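Local coordinates for putative uncharacterized protein (Streptococcus suis, PDB 4XZ7) that probably acts as a transglutaminase of the papain-like superfamily, a homodimeric virulence factor that helps Streptococcus suis resist phagocytosis, at residues 91-94 against 95-99; 204-207 against 208-211. One frame throughout, in Å; residues are numbered along the deposited sequence.

Contact 1. Residues 91-94 against 95-99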
ATOM      1  N   ILE B  91      10.460 -29.583   2.477  1.00 29.39           N
ATOM      2  CA  ILE B  91      11.609 -30.295   2.997  1.00 30.49           C
ATOM      3  C   ILE B  91      12.132 -31.273   1.950  1.00 32.84           C
ATOM      4  O   ILE B  91      11.412 -32.172   1.542  1.00 35.74           O
ATOM      5  CB  ILE B  91      11.260 -31.054   4.268  1.00 30.48           C
ATOM      6  CG1 ILE B  91      10.889 -30.064   5.380  1.00 35.10           C
ATOM      7  CG2 ILE B  91      12.430 -31.981   4.659  1.00 23.35           C
ATOM      8  CD1 ILE B  91      10.596 -30.713   6.698  1.00 42.47           C
ATOM      9  N   ALA B  92      13.374 -31.087   1.511  1.00 31.20           N
ATOM     10  CA  ALA B  92      13.958 -31.987   0.523  1.00 34.86           C
ATOM     11  C   ALA B  92      14.269 -33.326   1.161  1.00 42.39           C
ATOM     12  O   ALA B  92      14.899 -33.392   2.216  1.00 44.72           O
ATOM     13  CB  ALA B  92      15.218 -31.389  -0.084  1.00 30.43           C
ATOM     14  N   HIS B  93      13.839 -34.395   0.502  1.00 37.74           N
ATOM     15  CA  HIS B  93      13.964 -35.734   1.053  1.00 43.61           C
ATOM     16  C   HIS B  93      15.388 -36.238   0.934  1.00 42.54           C
ATOM     17  O   HIS B  93      15.922 -36.817   1.873  1.00 47.89           O
ATOM     18  CB  HIS B  93      12.991 -36.675   0.350  1.00 53.95           C
ATOM     19  CG  HIS B  93      11.573 -36.202   0.396  1.00 62.97           C
ATOM     20  ND1 HIS B  93      11.067 -35.482   1.458  1.00 66.12           N
ATOM     21  CD2 HIS B  93      10.558 -36.327  -0.492  1.00 71.20           C
ATOM     22  CE1 HIS B  93       9.799 -35.193   1.226  1.00 71.76           C
ATOM     23  NE2 HIS B  93       9.464 -35.695   0.050  1.00 74.68           N
ATOM     24  N   ASN B  94      15.991 -35.999  -0.228  1.00 36.58           N
ATOM     25  CA  ASN B  94      17.378 -36.351  -0.489  1.00 31.56           C
ATOM     26  C   ASN B  94      18.010 -35.317  -1.422  1.00 26.93           C
ATOM     27  O   ASN B  94      17.354 -34.354  -1.818  1.00 31.83           O
ATOM     28  CB  ASN B  94      17.486 -37.772  -1.090  1.00 27.89           C
ATOM     29  CG  ASN B  94      16.593 -37.973  -2.299  1.00 36.57           C
ATOM     30  OD1 ASN B  94      16.152 -37.019  -2.946  1.00 34.81           O
ATOM     31  ND2 ASN B  94      16.319 -39.239  -2.614  1.00 42.27           N
ATOM     32  N   GLU B  95      19.277 -35.510  -1.764  1.00 25.91           N
ATOM     33  CA  GLU B  95      19.985 -34.570  -2.631  1.00 32.27           C
ATOM     34  C   GLU B  95      19.310 -34.426  -3.996  1.00 33.73           C
ATOM     35  O   GLU B  95      19.137 -33.321  -4.499  1.00 41.94           O
ATOM     36  CB  GLU B  95      21.434 -35.009  -2.820  1.00 39.21           C
ATOM     37  CG  GLU B  95      22.294 -34.925  -1.558  1.00 50.89           C
ATOM     38  CD  GLU B  95      22.074 -36.084  -0.597  1.00 55.58           C
ATOM     39  OE1 GLU B  95      21.145 -36.901  -0.819  1.00 59.78           O
ATOM     40  OE2 GLU B  95      22.842 -36.177   0.383  1.00 50.48           O
ATOM     41  N   GLU B  96      18.941 -35.551  -4.592  1.00 34.02           N
ATOM     42  CA  GLU B  96      18.357 -35.546  -5.921  1.00 33.88           C
ATOM     43  C   GLU B  96      17.110 -34.677  -5.952  1.00 35.58           C
ATOM     44  O   GLU B  96      16.926 -33.873  -6.866  1.00 42.55           O
ATOM     45  CB  GLU B  96      18.021 -36.970  -6.373  1.00 34.41           C
ATOM     46  CG  GLU B  96      17.012 -37.007  -7.509  1.00 41.83           C
ATOM     47  CD  GLU B  96      16.544 -38.414  -7.861  1.00 59.62           C
ATOM     48  OE1 GLU B  96      17.105 -39.397  -7.324  1.00 66.43           O
ATOM     49  OE2 GLU B  96      15.611 -38.533  -8.683  1.00 62.58           O
ATOM     50  N   ASP B  97      16.262 -34.848  -4.941  1.00 38.26           N
ATOM     51  CA  ASP B  97      15.048 -34.057  -4.785  1.00 37.75           C
ATOM     52  C   ASP B  97      15.388 -32.567  -4.671  1.00 38.31           C
ATOM     53  O   ASP B  97      14.757 -31.713  -5.306  1.00 35.25           O
ATOM     54  CB  ASP B  97      14.274 -34.536  -3.552  1.00 34.36           C
ATOM     55  CG  ASP B  97      12.959 -33.800  -3.349  1.00 42.15           C
ATOM     56  OD1 ASP B  97      12.289 -33.463  -4.353  1.00 43.24           O
ATOM     57  OD2 ASP B  97      12.587 -33.571  -2.173  1.00 38.53           O
ATOM     58  N   TYR B  98      16.391 -32.255  -3.860  1.00 31.55           N
ATOM     59  CA  TYR B  98      16.771 -30.865  -3.652  1.00 32.52           C
ATOM     60  C   TYR B  98      17.184 -30.239  -4.975  1.00 36.14           C
ATOM     61  O   TYR B  98      16.773 -29.123  -5.304  1.00 35.66           O
ATOM     62  CB  TYR B  98      17.907 -30.757  -2.635  1.00 31.08           C
ATOM     63  CG  TYR B  98      18.553 -29.391  -2.591  1.00 32.54           C
ATOM     64  CD1 TYR B  98      17.940 -28.333  -1.940  1.00 31.47           C
ATOM     65  CD2 TYR B  98      19.788 -29.164  -3.191  1.00 27.61           C
ATOM     66  CE1 TYR B  98      18.538 -27.082  -1.892  1.00 27.66           C
ATOM     67  CE2 TYR B  98      20.386 -27.927  -3.156  1.00 24.30           C
ATOM     68  CZ  TYR B  98      19.758 -26.889  -2.507  1.00 24.94           C
ATOM     69  OH  TYR B  98      20.356 -25.653  -2.477  1.00 24.72           O
ATOM     70  N   HIS B  99      17.969 -30.976  -5.753  1.00 33.09           N
ATOM     71  CA  HIS B  99      18.487 -30.407  -6.989  1.00 40.56           C
ATOM     72  C   HIS B  99      17.388 -30.310  -8.041  1.00 34.77           C
ATOM     73  O   HIS B  99      17.360 -29.362  -8.825  1.00 39.94           O
ATOM     74  CB  HIS B  99      19.698 -31.202  -7.476  1.00 46.79           C
ATOM     75  CG  HIS B  99      20.892 -31.044  -6.583  1.00 52.37           C
ATOM     76  ND1 HIS B  99      21.289 -32.014  -5.685  1.00 58.24           N
ATOM     77  CD2 HIS B  99      21.741 -30.003  -6.409  1.00 50.30           C
ATOM     78  CE1 HIS B  99      22.346 -31.588  -5.018  1.00 53.64           C
ATOM     79  NE2 HIS B  99      22.641 -30.370  -5.436  1.00 51.74           N
TER
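Asn94 and Asp97 face each other across the first turn of helix 95-101, with Asn94 as the N-cap. The cap bond runs from Asp97 N to Asn94 OD1, 3.0 Å long, and the donor is tilted 24° out of the amide's carbonyl plane. For this the Asn94 side chain swings between its own backbone N and carbonyl carbon (chi1 52°), which turns the amide back over the start of the helix. Asn94 OD1 also lies 3.2 Å from Asp97 CB, and the two side chains cross at about a right angle.

Asp97 answers in the reverse direction. With CG trans to the backbone N, its carboxylate reaches back past the cap, and OD2 takes the N-H of His93 through its anti lone pair in a nearly straight bond (167°). Asp97 OD2 also sits above one face of the His93 imidazole, displaced toward the rim, and lies 3.4 Å from Ala92 CA. The loop leaving strand 90-91 is thus gripped by the helix it leads into. The nearby carboxylate may favour a protonated His93.

Deeper in, Ala92 is held to His123 through the backbone, and the Tyr98 hydroxyl is bonded to His161. Next to the helix backbone, the methyl of Ala92 meets the first side-chain carbon of the tyrosine: Ala92 CB rests 3.8 Å from Tyr98 CB.

Contact 2. Residues 204-207 against 208-211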
ATOM      1  N   SER B 204     -11.087  13.557  30.208  1.00 40.64           N
ATOM      2  CA  SER B 204      -9.790  14.064  30.641  1.00 34.88           C
ATOM      3  C   SER B 204      -9.720  15.582  30.505  1.00 40.06           C
ATOM      4  O   SER B 204      -9.127  16.261  31.343  1.00 46.53           O
ATOM      5  CB  SER B 204      -8.671  13.398  29.862  1.00 40.82           C
ATOM      6  OG  SER B 204      -8.668  12.008  30.107  1.00 42.66           O
ATOM      7  N   SER B 205     -10.372  16.115  29.478  1.00 37.59           N
ATOM      8  CA  SER B 205     -10.403  17.555  29.258  1.00 35.22           C
ATOM      9  C   SER B 205     -11.182  18.310  30.341  1.00 33.87           C
ATOM     10  O   SER B 205     -11.015  19.517  30.484  1.00 40.34           O
ATOM     11  CB  SER B 205     -11.023  17.872  27.901  1.00 37.65           C
ATOM     12  OG  SER B 205     -12.441  17.901  27.977  1.00 39.17           O
ATOM     13  N   GLU B 206     -12.053  17.598  31.059  1.00 35.54           N
ATOM     14  CA  GLU B 206     -12.956  18.175  32.058  1.00 44.37           C
ATOM     15  C   GLU B 206     -13.933  19.183  31.447  1.00 48.90           C
ATOM     16  O   GLU B 206     -14.403  20.096  32.124  1.00 47.89           O
ATOM     17  CB  GLU B 206     -12.161  18.829  33.192  1.00 44.92           C
ATOM     18  CG  GLU B 206     -11.184  17.875  33.875  1.00 54.17           C
ATOM     19  CD  GLU B 206     -10.469  18.506  35.058  1.00 62.76           C
ATOM     20  OE1 GLU B 206     -10.436  19.750  35.141  1.00 69.36           O
ATOM     21  OE2 GLU B 206      -9.946  17.755  35.910  1.00 61.65           O
ATOM     22  N   ALA B 207     -14.252  19.001  30.169  1.00 48.80           N
ATOM     23  CA  ALA B 207     -15.156  19.914  29.475  1.00 44.57           C
ATOM     24  C   ALA B 207     -16.535  19.966  30.131  1.00 45.84           C
ATOM     25  O   ALA B 207     -17.162  21.019  30.179  1.00 44.05           O
ATOM     26  CB  ALA B 207     -15.288  19.521  28.014  1.00 38.48           C
ATOM     27  N   MET B 208     -17.005  18.830  30.638  1.00 49.61           N
ATOM     28  CA  MET B 208     -18.339  18.771  31.232  1.00 46.44           C
ATOM     29  C   MET B 208     -18.391  19.554  32.537  1.00 49.95           C
ATOM     30  O   MET B 208     -19.461  19.954  32.975  1.00 57.57           O
ATOM     31  CB  MET B 208     -18.767  17.318  31.460  1.00 47.58           C
ATOM     32  CG  MET B 208     -19.273  16.616  30.204  1.00 45.03           C
ATOM     33  SD  MET B 208     -20.731  17.402  29.470  1.00 88.62           S
ATOM     34  CE  MET B 208     -22.057  16.664  30.427  1.00 70.78           C
ATOM     35  N   LYS B 209     -17.230  19.788  33.144  1.00 51.83           N
ATOM     36  CA  LYS B 209     -17.142  20.550  34.392  1.00 52.56           C
ATOM     37  C   LYS B 209     -17.237  22.057  34.163  1.00 51.22           C
ATOM     38  O   LYS B 209     -17.350  22.826  35.114  1.00 50.18           O
ATOM     39  CB  LYS B 209     -15.833  20.240  35.125  1.00 48.46           C
ATOM     40  CG  LYS B 209     -15.665  18.807  35.579  1.00 50.68           C
ATOM     41  CD  LYS B 209     -14.415  18.684  36.452  1.00 53.38           C
ATOM     42  CE  LYS B 209     -14.041  17.234  36.731  1.00 53.06           C
ATOM     43  NZ  LYS B 209     -12.796  17.144  37.558  1.00 54.39           N
ATOM     44  N   GLN B 210     -17.181  22.477  32.904  1.00 49.28           N
ATOM     45  CA  GLN B 210     -17.254  23.898  32.571  1.00 53.09           C
ATOM     46  C   GLN B 210     -18.702  24.402  32.545  1.00 57.90           C
ATOM     47  O   GLN B 210     -19.611  23.676  32.139  1.00 61.69           O
ATOM     48  CB  GLN B 210     -16.587  24.153  31.223  1.00 50.66           C
ATOM     49  CG  GLN B 210     -15.245  23.456  31.066  1.00 50.71           C
ATOM     50  CD  GLN B 210     -14.237  23.885  32.116  1.00 54.66           C
ATOM     51  OE1 GLN B 210     -14.052  25.083  32.367  1.00 57.93           O
ATOM     52  NE2 GLN B 210     -13.578  22.909  32.739  1.00 53.05           N
ATOM     53  N   SER B 211     -18.918  25.646  32.963  1.00 54.46           N
ATOM     54  CA  SER B 211     -20.280  26.166  33.026  1.00 60.44           C
ATOM     55  C   SER B 211     -20.855  26.338  31.627  1.00 64.07           C
ATOM     56  O   SER B 211     -21.771  25.607  31.222  1.00 66.62           O
ATOM     57  CB  SER B 211     -20.332  27.494  33.793  1.00 58.58           C
ATOM     58  OG  SER B 211     -19.568  28.506  33.160  1.00 63.88           O
TER
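The carboxamide of Gln210 meets the carbonyl of Glu206 edge-on from its own side: Gln210 NE2 donates to Glu206 O at 3.0 Å, almost straight (171°), and the acceptor lies almost in the amide plane. Seen from the carbonyl, however, NE2 stands over a face, 45° out of the plane. The opposite face receives Lys209 N, so two donors sandwich one oxygen without either lying on a lone pair. A turn about the CB-CG bond (chi2 -60°) folds the Gln210 carboxamide back onto Glu206 O. Gln210 CG itself lies 3.2 Å from Ala207 O.

The flat carboxylate of Glu206 is engaged less firmly. Glu206 OE2 forms a salt bridge with Lys209 NZ, weak as a hydrogen bond at 3.3 Å, while the two extended side chains slant across one another and Lys209 CD passes 4.0 Å from Glu206 CB. Glu206 is the first residue beyond helix 188-205: its positive phi and the two bonds back into the last turn make a Schellman motif. Just before it, Ser205 OG accepts from Ala207 N, 3.0 Å away, in an ST turn, and is also bonded to Ile202 O.

Beyond this C-cap the chain makes a short 3-10 turn, in which Gln210 N bonds to Ala207 O at 3.1 Å. Ser205 packs against Phe220 and Tyr223 of helix 213-227, and Gln210 touches Asp215 of the same helix.

How the contacts relate
From the N terminus, the chain first completes the strands of the sheet that includes 79-86, then reaches contact 1, where strand 90-91 turns into helix 95-101 beside strand 121-124. More than a hundred residues later, after helix 170-181, helix 188-205 runs to contact 2, which closes the turn into helix 213-227 within the transglutaminase-like region. The two are in series: neither nests in nor crosses the other. The centres of contact 1 and contact 2 lie about 70 Å apart, on opposite sides of the chain's centre. The nearest atoms of contacts 1 and 2 are about 52 Å apart. One marks a helix beginning and the other a helix ending, each a local junction between consecutive elements.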